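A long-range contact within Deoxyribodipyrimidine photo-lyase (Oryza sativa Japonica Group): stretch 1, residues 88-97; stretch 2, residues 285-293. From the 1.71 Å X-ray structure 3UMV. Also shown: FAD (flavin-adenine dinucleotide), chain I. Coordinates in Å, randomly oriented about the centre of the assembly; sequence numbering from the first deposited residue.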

# COMPACT_ATOMS: atom_id res chain seq x y z
N ARG A 88 -6.20 1.37 -14.42
CA ARG A 88 -6.62 0.44 -13.37
C ARG A 88 -6.52 1.03 -11.98
O ARG A 88 -7.45 0.92 -11.19
CB ARG A 88 -5.77 -0.84 -13.43
CG ARG A 88 -6.02 -1.82 -12.27
CD ARG A 88 -5.37 -3.19 -12.54
NE ARG A 88 -6.05 -3.89 -13.63
CZ ARG A 88 -5.58 -4.97 -14.25
NH1 ARG A 88 -4.42 -5.50 -13.91
NH2 ARG A 88 -6.28 -5.51 -15.23
N GLN A 89 -5.37 1.62 -11.67
CA GLN A 89 -5.15 2.16 -10.33
C GLN A 89 -5.79 3.53 -10.14
O GLN A 89 -6.29 3.84 -9.04
CB GLN A 89 -3.66 2.22 -10.00
CG GLN A 89 -2.97 0.85 -9.98
CD GLN A 89 -2.57 0.36 -11.36
OE1 GLN A 89 -2.66 1.11 -12.36
NE2 GLN A 89 -2.14 -0.90 -11.44
N LEU A 90 -5.75 4.35 -11.19
CA LEU A 90 -6.35 5.68 -11.13
C LEU A 90 -7.87 5.59 -10.99
O LEU A 90 -8.50 6.36 -10.24
CB LEU A 90 -5.95 6.47 -12.37
CG LEU A 90 -4.48 6.88 -12.42
CD1 LEU A 90 -4.10 7.43 -13.79
CD2 LEU A 90 -4.19 7.89 -11.35
N GLY A 91 -8.48 4.63 -11.69
CA GLY A 91 -9.92 4.50 -11.65
C GLY A 91 -10.38 4.10 -10.26
O GLY A 91 -11.36 4.64 -9.74
N PHE A 92 -9.66 3.17 -9.66
CA PHE A 92 -9.97 2.69 -8.31
C PHE A 92 -9.82 3.82 -7.28
O PHE A 92 -10.68 4.00 -6.40
CB PHE A 92 -9.05 1.52 -7.95
CG PHE A 92 -9.58 0.64 -6.83
CD1 PHE A 92 -10.45 -0.41 -7.11
CD2 PHE A 92 -9.18 0.84 -5.51
CE1 PHE A 92 -10.94 -1.22 -6.10
CE2 PHE A 92 -9.65 0.03 -4.50
CZ PHE A 92 -10.53 -1.01 -4.79
N LEU A 93 -8.73 4.57 -7.37
CA LEU A 93 -8.49 5.66 -6.43
C LEU A 93 -9.60 6.70 -6.56
O LEU A 93 -10.20 7.11 -5.57
CB LEU A 93 -7.13 6.31 -6.68
CG LEU A 93 -6.74 7.50 -5.79
CD1 LEU A 93 -5.24 7.64 -5.78
CD2 LEU A 93 -7.41 8.79 -6.25
N LEU A 94 -9.87 7.12 -7.79
CA LEU A 94 -10.83 8.21 -7.98
C LEU A 94 -12.27 7.82 -7.65
O LEU A 94 -13.02 8.63 -7.10
CB LEU A 94 -10.74 8.81 -9.39
CG LEU A 94 -9.48 9.64 -9.64
CD1 LEU A 94 -9.34 9.88 -11.14
CD2 LEU A 94 -9.53 10.97 -8.88
N ARG A 95 -12.68 6.61 -8.02
CA ARG A 95 -14.02 6.18 -7.66
C ARG A 95 -14.15 6.05 -6.14
O ARG A 95 -15.20 6.34 -5.58
CB ARG A 95 -14.38 4.86 -8.37
CG ARG A 95 -14.30 4.97 -9.88
CD ARG A 95 -14.94 3.78 -10.59
NE ARG A 95 -14.63 3.81 -12.02
CZ ARG A 95 -15.29 4.54 -12.92
NH1 ARG A 95 -16.31 5.31 -12.55
NH2 ARG A 95 -14.92 4.50 -14.19
N GLY A 96 -13.06 5.65 -5.48
CA GLY A 96 -13.03 5.65 -4.02
C GLY A 96 -13.15 7.04 -3.41
O GLY A 96 -13.86 7.25 -2.41
N LEU A 97 -12.46 8.01 -4.02
CA LEU A 97 -12.48 9.39 -3.53
C LEU A 97 -13.83 10.05 -3.78
O LEU A 97 -14.25 10.91 -3.01
CB LEU A 97 -11.37 10.21 -4.18
CG LEU A 97 -9.97 10.20 -3.59
CD1 LEU A 97 -9.17 11.36 -4.17
CD2 LEU A 97 -10.04 10.30 -2.07
N SER A 285 -5.81 -6.30 0.38
CA SER A 285 -4.71 -5.44 -0.07
C SER A 285 -5.12 -4.26 -0.95
O SER A 285 -4.52 -3.19 -0.87
CB SER A 285 -3.61 -6.27 -0.74
OG SER A 285 -4.06 -6.85 -1.95
N PRO A 286 -6.13 -4.42 -1.80
CA PRO A 286 -6.49 -3.23 -2.59
C PRO A 286 -6.91 -2.08 -1.68
O PRO A 286 -6.44 -0.95 -1.78
CB PRO A 286 -7.67 -3.70 -3.44
CG PRO A 286 -7.53 -5.20 -3.49
CD PRO A 286 -6.92 -5.61 -2.19
N TYR A 287 -7.80 -2.40 -0.74
CA TYR A 287 -8.29 -1.44 0.24
C TYR A 287 -7.20 -0.89 1.17
O TYR A 287 -7.15 0.30 1.44
CB TYR A 287 -9.40 -2.09 1.04
CG TYR A 287 -10.54 -2.57 0.16
CD1 TYR A 287 -10.85 -3.93 0.05
CD2 TYR A 287 -11.34 -1.66 -0.52
CE1 TYR A 287 -11.90 -4.36 -0.76
CE2 TYR A 287 -12.38 -2.09 -1.32
CZ TYR A 287 -12.67 -3.43 -1.42
OH TYR A 287 -13.73 -3.82 -2.22
N LEU A 288 -6.30 -1.76 1.63
CA LEU A 288 -5.23 -1.34 2.52
C LEU A 288 -4.25 -0.44 1.78
O LEU A 288 -3.77 0.55 2.33
CB LEU A 288 -4.50 -2.58 3.08
CG LEU A 288 -5.31 -3.40 4.09
CD1 LEU A 288 -4.54 -4.66 4.46
CD2 LEU A 288 -5.64 -2.60 5.33
N HIS A 289 -3.97 -0.77 0.52
CA HIS A 289 -3.06 0.07 -0.24
C HIS A 289 -3.51 1.54 -0.35
O HIS A 289 -2.71 2.46 -0.18
CB HIS A 289 -2.82 -0.45 -1.65
CG HIS A 289 -2.00 0.49 -2.46
ND1 HIS A 289 -2.55 1.38 -3.36
CD2 HIS A 289 -0.68 0.78 -2.41
CE1 HIS A 289 -1.59 2.13 -3.87
NE2 HIS A 289 -0.45 1.78 -3.31
N PHE A 290 -4.79 1.73 -0.66
CA PHE A 290 -5.33 3.06 -0.84
C PHE A 290 -5.81 3.64 0.49
O PHE A 290 -6.28 4.77 0.55
CB PHE A 290 -6.47 3.03 -1.86
CG PHE A 290 -6.01 2.77 -3.26
CD1 PHE A 290 -5.38 3.77 -3.99
CD2 PHE A 290 -6.20 1.53 -3.86
CE1 PHE A 290 -4.95 3.54 -5.29
CE2 PHE A 290 -5.77 1.29 -5.16
CZ PHE A 290 -5.15 2.30 -5.88
N GLY A 291 -5.66 2.87 1.56
CA GLY A 291 -6.13 3.32 2.86
C GLY A 291 -7.64 3.46 2.97
O GLY A 291 -8.13 4.23 3.81
N HIS A 292 -8.39 2.71 2.15
CA HIS A 292 -9.85 2.70 2.27
C HIS A 292 -10.28 2.07 3.59
O HIS A 292 -11.39 2.31 4.09
CB HIS A 292 -10.50 1.90 1.15
CG HIS A 292 -10.31 2.48 -0.21
ND1 HIS A 292 -10.00 3.81 -0.43
CD2 HIS A 292 -10.42 1.91 -1.44
CE1 HIS A 292 -9.88 4.02 -1.73
NE2 HIS A 292 -10.16 2.89 -2.36
N ILE A 293 -9.41 1.24 4.14
CA ILE A 293 -9.66 0.64 5.43
C ILE A 293 -8.37 0.67 6.22
O ILE A 293 -7.28 0.50 5.67
CB ILE A 293 -10.20 -0.81 5.33
CG1 ILE A 293 -10.79 -1.25 6.67
CG2 ILE A 293 -9.10 -1.76 4.87
CD1 ILE A 293 -11.60 -2.54 6.57
PA FAD I . -3.67 -11.92 2.74
O1A FAD I . -2.95 -13.23 2.78
O2A FAD I . -5.13 -12.00 3.10
O5B FAD I . -2.89 -10.89 3.69
C5B FAD I . -3.56 -9.88 4.41
C4B FAD I . -2.70 -8.61 4.45
O4B FAD I . -1.43 -8.85 5.04
C3B FAD I . -2.38 -8.11 3.05
O3B FAD I . -3.42 -7.32 2.53
C2B FAD I . -1.15 -7.29 3.32
O2B FAD I . -1.52 -6.06 3.93
C1B FAD I . -0.44 -8.11 4.37
N9A FAD I . 0.55 -9.01 3.75
C8A FAD I . 0.38 -10.31 3.37
N7A FAD I . 1.55 -10.75 2.86
C5A FAD I . 2.46 -9.74 2.90
C6A FAD I . 3.80 -9.61 2.53
N6A FAD I . 4.52 -10.64 2.08
N1A FAD I . 4.46 -8.41 2.72
C2A FAD I . 3.79 -7.35 3.28
N3A FAD I . 2.47 -7.47 3.65
C4A FAD I . 1.83 -8.65 3.47
N1 FAD I . 1.70 -6.60 -1.38
C2 FAD I . 1.07 -5.42 -1.64
O2 FAD I . 0.29 -4.99 -0.79
N3 FAD I . 1.33 -4.73 -2.81
C4 FAD I . 2.22 -5.23 -3.74
O4 FAD I . 2.45 -4.61 -4.79
C4X FAD I . 2.87 -6.43 -3.46
N5 FAD I . 3.75 -6.99 -4.35
C5X FAD I . 4.40 -8.17 -4.04
C6 FAD I . 5.33 -8.71 -4.94
C7 FAD I . 5.98 -9.91 -4.64
C7M FAD I . 6.98 -10.47 -5.61
C8 FAD I . 5.69 -10.56 -3.43
C8M FAD I . 6.36 -11.85 -3.05
C9 FAD I . 4.77 -10.02 -2.56
C9A FAD I . 4.13 -8.83 -2.86
N10 FAD I . 3.20 -8.30 -1.98
C10 FAD I . 2.60 -7.10 -2.29
C1' FAD I . 2.86 -8.98 -0.67
C2' FAD I . 1.66 -9.98 -0.76
O2' FAD I . 1.75 -10.90 -1.85
C3' FAD I . 0.28 -9.30 -0.83
O3' FAD I . 0.18 -8.35 0.20
C4' FAD I . -0.89 -10.27 -0.70
O4' FAD I . -0.82 -11.24 -1.73
C5' FAD I . -2.19 -9.48 -0.77
O5' FAD I . -3.35 -10.25 -0.92
P FAD I . -4.38 -10.37 0.30
O1P FAD I . -4.74 -9.00 0.84
O2P FAD I . -5.59 -11.16 -0.14
O3P FAD I . -3.44 -11.25 1.28

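Two segments nearly two hundred residues apart in sequence pack by van der Waals contact, mostly between side chains; no hydrogen bond passes between them. Residues 88-97 lie within a longer helix, while 285-293 begin as helix and run out into a turn, Gly 291 being the first residue to leave helical phi/psi. The two helix axes cross at -72° and come no closer than 11.2 Å, a spacing filled largely by aromatic rings. The backbones draw nearest at Leu 93 and Phe 290, whose CA atoms are 6.9 Å apart.

The backbone hydrogen bonds here run within each stretch, not between them. In the first helix, bonds such as Leu 93 N to Gln 89 O (3.0 Å) and Gly 96 N to Phe 92 O (3.0 Å) follow the regular i to i-4 pattern. The second segment turns out of its helix through a Schellman motif: His 292 N reaches back to Tyr 287 O at 2.8 Å, and Gly 291 N makes a weak bond to Leu 288 O at 3.1 Å. Gly 291 has a phi of 66°, a conformation that favours glycine, and the turn leaves His 292 with its CB directed toward the first helix.

Aromatic contacts centre on Phe 92, which buries more surface here than any other residue. Its chi1 is t, and its ring reaches four residues of the second segment. Phe 92 CD2 lies 3.5 Å from Phe 290 CE2; the ring planes meet obliquely at 34°, with centroids 5.4 Å apart. Against His 292 the planes are nearer parallel, at 27°, but slid apart so that the rings barely overlap, and Phe 92 CE2 meets the imidazole edge at NE2, 3.6 Å away. Tyr 287 CE2 approaches the edge of the Phe 92 ring, 4.1 Å from CZ.

Aliphatic groups and one backbone carbonyl complete the packing. Pro 286 CB sits 4.2 Å from Phe 92 CZ, a looser van der Waals contact. Leu 93 CB packs 3.8 Å from Phe 290 CE1, and one turn earlier Gln 89 O lies 3.7 Å from Phe 290 CZ, so the Phe 290 ring also rests against the backbone of the first helix. The end of the Gln 89 side chain leads away; NE2 is hydrogen-bonded elsewhere in the structure and OE1 to a residue flanking one of the stretches.

Gly 96 makes room for the imidazole: its CA is 4.2 Å from His 292 CE1, and an ideal CB on Gly 96 would fall 2.8 Å from that same His 292 CE1, a clash.

At the start of the second segment, Ser 285 N donates a hydrogen bond to FAD O1P at 2.9 Å, tying this helix to the cofactor's phosphate.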